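Local coordinates for protein DNA polymerase III subunit delta (Bacillus subtilis, PDB 3ZH9) that forms part of the clamp-loading complex, probably acting as the wrench that opens the beta sliding clamp so that it can be loaded onto primed DNA, at residues V2-V14 against L27-V39. Sequence-based numbering, arbitrary orientation.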
loop_
_atom_site.group_PDB
_atom_site.type_symbol
_atom_site.label_atom_id
_atom_site.label_comp_id
_atom_site.label_asym_id
_atom_site.label_seq_id
_atom_site.Cartn_x
_atom_site.Cartn_y
_atom_site.Cartn_z
ATOM N N VAL A 2 10.208 8.210 5.055
ATOM C CA VAL A 2 9.435 7.788 6.221
ATOM C C VAL A 2 10.361 7.599 7.418
ATOM O O VAL A 2 10.025 7.951 8.545
ATOM C CB VAL A 2 8.629 6.477 5.972
ATOM C CG1 VAL A 2 8.941 5.457 7.021
ATOM C CG2 VAL A 2 7.135 6.757 5.978
ATOM N N PHE A 3 11.543 7.054 7.168
ATOM C CA PHE A 3 12.464 6.719 8.252
ATOM C C PHE A 3 12.998 7.949 9.011
ATOM O O PHE A 3 13.218 7.904 10.218
ATOM C CB PHE A 3 13.594 5.845 7.713
ATOM C CG PHE A 3 13.105 4.550 7.139
ATOM C CD1 PHE A 3 12.476 3.633 7.943
ATOM C CD2 PHE A 3 13.247 4.264 5.795
ATOM C CE1 PHE A 3 11.994 2.430 7.431
ATOM C CE2 PHE A 3 12.779 3.052 5.275
ATOM C CZ PHE A 3 12.153 2.147 6.097
ATOM N N ASP A 4 13.162 9.052 8.302
ATOM C CA ASP A 4 13.625 10.300 8.913
ATOM C C ASP A 4 12.596 10.731 9.963
ATOM O O ASP A 4 12.927 10.967 11.124
ATOM C CB ASP A 4 13.808 11.344 7.814
ATOM C CG ASP A 4 14.128 12.750 8.347
ATOM O OD1 ASP A 4 15.012 12.925 9.221
ATOM O OD2 ASP A 4 13.491 13.701 7.845
ATOM N N VAL A 5 11.337 10.803 9.552
ATOM C CA VAL A 5 10.269 11.106 10.480
ATOM C C VAL A 5 10.225 10.116 11.651
ATOM O O VAL A 5 10.190 10.534 12.804
ATOM C CB VAL A 5 8.904 11.202 9.774
ATOM C CG1 VAL A 5 7.762 11.457 10.798
ATOM C CG2 VAL A 5 8.942 12.315 8.760
ATOM N N TRP A 6 10.251 8.813 11.373
ATOM C CA TRP A 6 10.106 7.833 12.455
ATOM C C TRP A 6 11.210 7.964 13.488
ATOM O O TRP A 6 10.953 7.951 14.687
ATOM C CB TRP A 6 10.036 6.394 11.925
ATOM C CG TRP A 6 8.809 6.115 11.084
ATOM C CD1 TRP A 6 7.818 7.002 10.748
ATOM C CD2 TRP A 6 8.455 4.868 10.469
ATOM N NE1 TRP A 6 6.873 6.383 9.962
ATOM C CE2 TRP A 6 7.244 5.073 9.775
ATOM C CE3 TRP A 6 9.044 3.600 10.441
ATOM C CZ2 TRP A 6 6.608 4.051 9.068
ATOM C CZ3 TRP A 6 8.408 2.584 9.734
ATOM C CH2 TRP A 6 7.208 2.817 9.058
ATOM N N LYS A 7 12.441 8.108 13.014
ATOM C CA LYS A 7 13.589 8.296 13.890
ATOM C C LYS A 7 13.496 9.605 14.686
ATOM O O LYS A 7 13.810 9.635 15.874
ATOM C CB LYS A 7 14.869 8.268 13.058
ATOM C CG LYS A 7 16.162 8.217 13.843
ATOM C CD LYS A 7 17.339 8.164 12.875
ATOM C CE LYS A 7 18.670 8.002 13.592
ATOM N NZ LYS A 7 18.796 6.671 14.251
ATOM N N SER A 8 13.062 10.677 14.029
ATOM C CA SER A 8 12.867 11.973 14.699
ATOM C C SER A 8 11.883 11.867 15.869
ATOM O O SER A 8 12.154 12.349 16.968
ATOM C CB SER A 8 12.333 13.022 13.718
ATOM O OG SER A 8 13.351 13.442 12.851
ATOM N N LEU A 9 10.740 11.237 15.617
ATOM C CA LEU A 9 9.707 11.103 16.632
ATOM C C LEU A 9 10.262 10.391 17.856
ATOM O O LEU A 9 9.952 10.764 18.987
ATOM C CB LEU A 9 8.499 10.341 16.087
ATOM C CG LEU A 9 7.699 11.072 15.013
ATOM C CD1 LEU A 9 6.561 10.203 14.518
ATOM C CD2 LEU A 9 7.164 12.391 15.591
ATOM N N LYS A 10 11.091 9.376 17.616
ATOM C CA LYS A 10 11.698 8.614 18.693
ATOM C C LYS A 10 12.744 9.408 19.470
ATOM O O LYS A 10 13.044 9.073 20.609
ATOM C CB LYS A 10 12.309 7.313 18.158
ATOM C CG LYS A 10 11.287 6.219 17.843
ATOM C CD LYS A 10 11.964 4.930 17.362
ATOM C CE LYS A 10 10.997 3.746 17.396
ATOM N NZ LYS A 10 11.606 2.474 16.898
ATOM N N LYS A 11 13.309 10.448 18.864
ATOM C CA LYS A 11 14.274 11.296 19.573
ATOM C C LYS A 11 13.579 12.414 20.342
ATOM O O LYS A 11 14.223 13.229 21.002
ATOM C CB LYS A 11 15.319 11.883 18.616
ATOM C CG LYS A 11 16.310 10.840 18.100
ATOM C CD LYS A 11 17.369 11.438 17.198
ATOM C CE LYS A 11 18.292 12.391 17.950
ATOM N NZ LYS A 11 19.138 11.697 18.963
ATOM N N GLY A 12 12.261 12.443 20.274
ATOM C CA GLY A 12 11.530 13.494 20.945
ATOM C C GLY A 12 11.437 14.734 20.082
ATOM O O GLY A 12 11.068 15.795 20.559
ATOM N N GLU A 13 11.747 14.599 18.798
ATOM C CA GLU A 13 11.638 15.730 17.890
ATOM C C GLU A 13 10.289 15.705 17.190
ATOM O O GLU A 13 10.079 14.961 16.219
ATOM C CB GLU A 13 12.794 15.720 16.890
ATOM C CG GLU A 13 14.153 15.783 17.574
ATOM C CD GLU A 13 15.317 15.448 16.643
ATOM O OE1 GLU A 13 15.118 15.330 15.417
ATOM O OE2 GLU A 13 16.441 15.307 17.148
ATOM N N VAL A 14 9.355 16.492 17.715
ATOM C CA VAL A 14 8.017 16.554 17.145
ATOM C C VAL A 14 7.754 17.994 16.762
ATOM O O VAL A 14 7.837 18.877 17.605
ATOM C CB VAL A 14 6.930 16.062 18.133
ATOM C CG1 VAL A 14 5.605 15.817 17.385
ATOM C CG2 VAL A 14 7.390 14.791 18.821
ATOM N N LEU A 27 1.947 3.654 4.727
ATOM C CA LEU A 27 2.987 4.424 5.400
ATOM C C LEU A 27 2.470 5.758 5.946
ATOM O O LEU A 27 2.931 6.242 6.982
ATOM C CB LEU A 27 4.161 4.664 4.457
ATOM C CG LEU A 27 4.902 3.381 4.076
ATOM C CD1 LEU A 27 6.043 3.676 3.114
ATOM C CD2 LEU A 27 5.417 2.693 5.327
ATOM N N LEU A 28 1.521 6.359 5.246
ATOM C CA LEU A 28 0.882 7.547 5.788
ATOM C C LEU A 28 0.202 7.158 7.099
ATOM O O LEU A 28 0.376 7.818 8.122
ATOM C CB LEU A 28 -0.110 8.137 4.783
ATOM C CG LEU A 28 0.564 8.631 3.501
ATOM C CD1 LEU A 28 -0.429 9.273 2.547
ATOM C CD2 LEU A 28 1.696 9.596 3.835
ATOM N N GLN A 29 -0.532 6.050 7.061
ATOM C CA GLN A 29 -1.278 5.586 8.222
ATOM C C GLN A 29 -0.343 5.259 9.351
ATOM O O GLN A 29 -0.586 5.640 10.486
ATOM C CB GLN A 29 -2.123 4.345 7.897
ATOM C CG GLN A 29 -3.224 4.586 6.879
ATOM C CD GLN A 29 -4.017 5.854 7.160
ATOM O OE1 GLN A 29 -4.164 6.269 8.315
ATOM N NE2 GLN A 29 -4.523 6.480 6.101
ATOM N N GLU A 30 0.727 4.540 9.046
ATOM C CA GLU A 30 1.653 4.112 10.089
ATOM C C GLU A 30 2.321 5.329 10.761
ATOM O O GLU A 30 2.527 5.353 11.974
ATOM C CB GLU A 30 2.687 3.156 9.501
ATOM C CG GLU A 30 3.814 2.822 10.441
ATOM C CD GLU A 30 3.340 2.076 11.673
ATOM O OE1 GLU A 30 2.204 1.560 11.647
ATOM O OE2 GLU A 30 4.103 1.997 12.661
ATOM N N THR A 31 2.621 6.349 9.965
ATOM C CA THR A 31 3.293 7.556 10.458
ATOM C C THR A 31 2.364 8.397 11.335
ATOM O O THR A 31 2.756 8.884 12.396
ATOM C CB THR A 31 3.826 8.408 9.268
ATOM O OG1 THR A 31 4.763 7.627 8.511
ATOM C CG2 THR A 31 4.503 9.697 9.764
ATOM N N VAL A 32 1.132 8.572 10.876
ATOM C CA VAL A 32 0.118 9.270 11.655
ATOM C C VAL A 32 -0.047 8.576 13.004
ATOM O O VAL A 32 -0.193 9.217 14.041
ATOM C CB VAL A 32 -1.232 9.290 10.907
ATOM C CG1 VAL A 32 -2.384 9.546 11.870
ATOM C CG2 VAL A 32 -1.204 10.327 9.800
ATOM N N SER A 33 -0.001 7.250 12.982
ATOM C CA SER A 33 -0.136 6.473 14.203
ATOM C C SER A 33 1.048 6.702 15.150
ATOM O O SER A 33 0.871 6.846 16.364
ATOM C CB SER A 33 -0.289 4.984 13.863
ATOM O OG SER A 33 -0.489 4.225 15.038
ATOM N N ARG A 34 2.260 6.738 14.600
ATOM C CA ARG A 34 3.436 6.991 15.429
ATOM C C ARG A 34 3.404 8.408 15.993
ATOM O O ARG A 34 3.891 8.659 17.098
ATOM C CB ARG A 34 4.733 6.741 14.651
ATOM C CG ARG A 34 5.093 5.251 14.526
ATOM C CD ARG A 34 6.099 5.007 13.393
ATOM N NE ARG A 34 6.320 3.580 13.169
ATOM C CZ ARG A 34 7.420 2.915 13.513
ATOM N NH1 ARG A 34 8.434 3.545 14.103
ATOM N NH2 ARG A 34 7.514 1.616 13.255
ATOM N N ILE A 35 2.835 9.342 15.245
ATOM C CA ILE A 35 2.819 10.712 15.745
ATOM C C ILE A 35 1.824 10.797 16.890
ATOM O O ILE A 35 2.074 11.466 17.880
ATOM C CB ILE A 35 2.468 11.739 14.668
ATOM C CG1 ILE A 35 3.633 11.904 13.686
ATOM C CG2 ILE A 35 2.132 13.088 15.320
ATOM C CD1 ILE A 35 3.252 12.650 12.397
ATOM N N ARG A 36 0.705 10.092 16.740
ATOM C CA ARG A 36 -0.331 10.016 17.766
ATOM C C ARG A 36 0.203 9.396 19.056
ATOM O O ARG A 36 0.021 9.948 20.142
ATOM C CB ARG A 36 -1.512 9.203 17.241
ATOM C CG ARG A 36 -2.690 9.091 18.194
ATOM C CD ARG A 36 -3.724 8.124 17.628
ATOM N NE ARG A 36 -3.908 8.320 16.190
ATOM C CZ ARG A 36 -4.720 7.590 15.429
ATOM N NH1 ARG A 36 -5.433 6.609 15.966
ATOM N NH2 ARG A 36 -4.818 7.845 14.131
ATOM N N GLN A 37 0.863 8.249 18.930
ATOM C CA GLN A 37 1.495 7.581 20.069
ATOM C C GLN A 37 2.494 8.501 20.752
ATOM O O GLN A 37 2.755 8.379 21.946
ATOM C CB GLN A 37 2.219 6.304 19.608
ATOM C CG GLN A 37 1.274 5.168 19.269
ATOM C CD GLN A 37 1.949 4.003 18.544
ATOM O OE1 GLN A 37 3.157 4.013 18.283
ATOM N NE2 GLN A 37 1.157 2.987 18.216
ATOM N N THR A 38 3.074 9.415 19.981
ATOM C CA THR A 38 4.029 10.360 20.545
ATOM C C THR A 38 3.362 11.528 21.309
ATOM O O THR A 38 3.825 11.904 22.380
ATOM C CB THR A 38 4.993 10.917 19.466
ATOM O OG1 THR A 38 5.606 9.836 18.754
ATOM C CG2 THR A 38 6.078 11.740 20.108
ATOM N N VAL A 39 2.286 12.105 20.777
ATOM C CA VAL A 39 1.754 13.327 21.395
ATOM C C VAL A 39 0.502 13.121 22.254
ATOM O O VAL A 39 0.273 13.864 23.199
ATOM C CB VAL A 39 1.497 14.465 20.358
ATOM C CG1 VAL A 39 2.510 14.416 19.248
ATOM C CG2 VAL A 39 0.117 14.356 19.781
HETATM O O HOH W 1 8.767 6.339 15.356
#
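W6 of helix 2-10 faces T31 and R34 of segment 27-39 of helix 25-39 across two nearly parallel segment axes, 10.2 Å apart at 10°. The two helices, joined through strand 17-21, lie side by side on the parallel sheet of the P-loop NTPase-like domain: V5 rests on M141, V32 on L118. W6 is a knob in the hole formed by L27, E30, T31 and R34. Its NE1 donates to T31 OG1 at 2.8 Å (166°), with the acceptor near the indole plane. T31 OG1 in turn donates to L27 O, so the hydroxyl accepts from the indole and donates to a carbonyl of its own helix. R34, extended from CG to NE, lays its guanidinium flat on one indole face (planes 8° apart), with CZ 3.9 Å from the six-membered-ring centroid, a cation-pi stack; V2 CG1 covers the opposite face. R34 NE donates to the anti lone pair of E30 OE2 at 2.8 Å, a salt bridge within the second helix, which should restrain the rotation of the guanidinium. Further along, L9 CD1 presses on I35 CG1 at 3.5 Å, a tight apolar contact. Past the Schellman motif, where G12 leaves the helix with positive phi, V14 CG2 meets T38 CG2 at 3.6 Å. One water also bridges the helices, donating to W6 O and accepting from R34 NH1 at 3.1 Å.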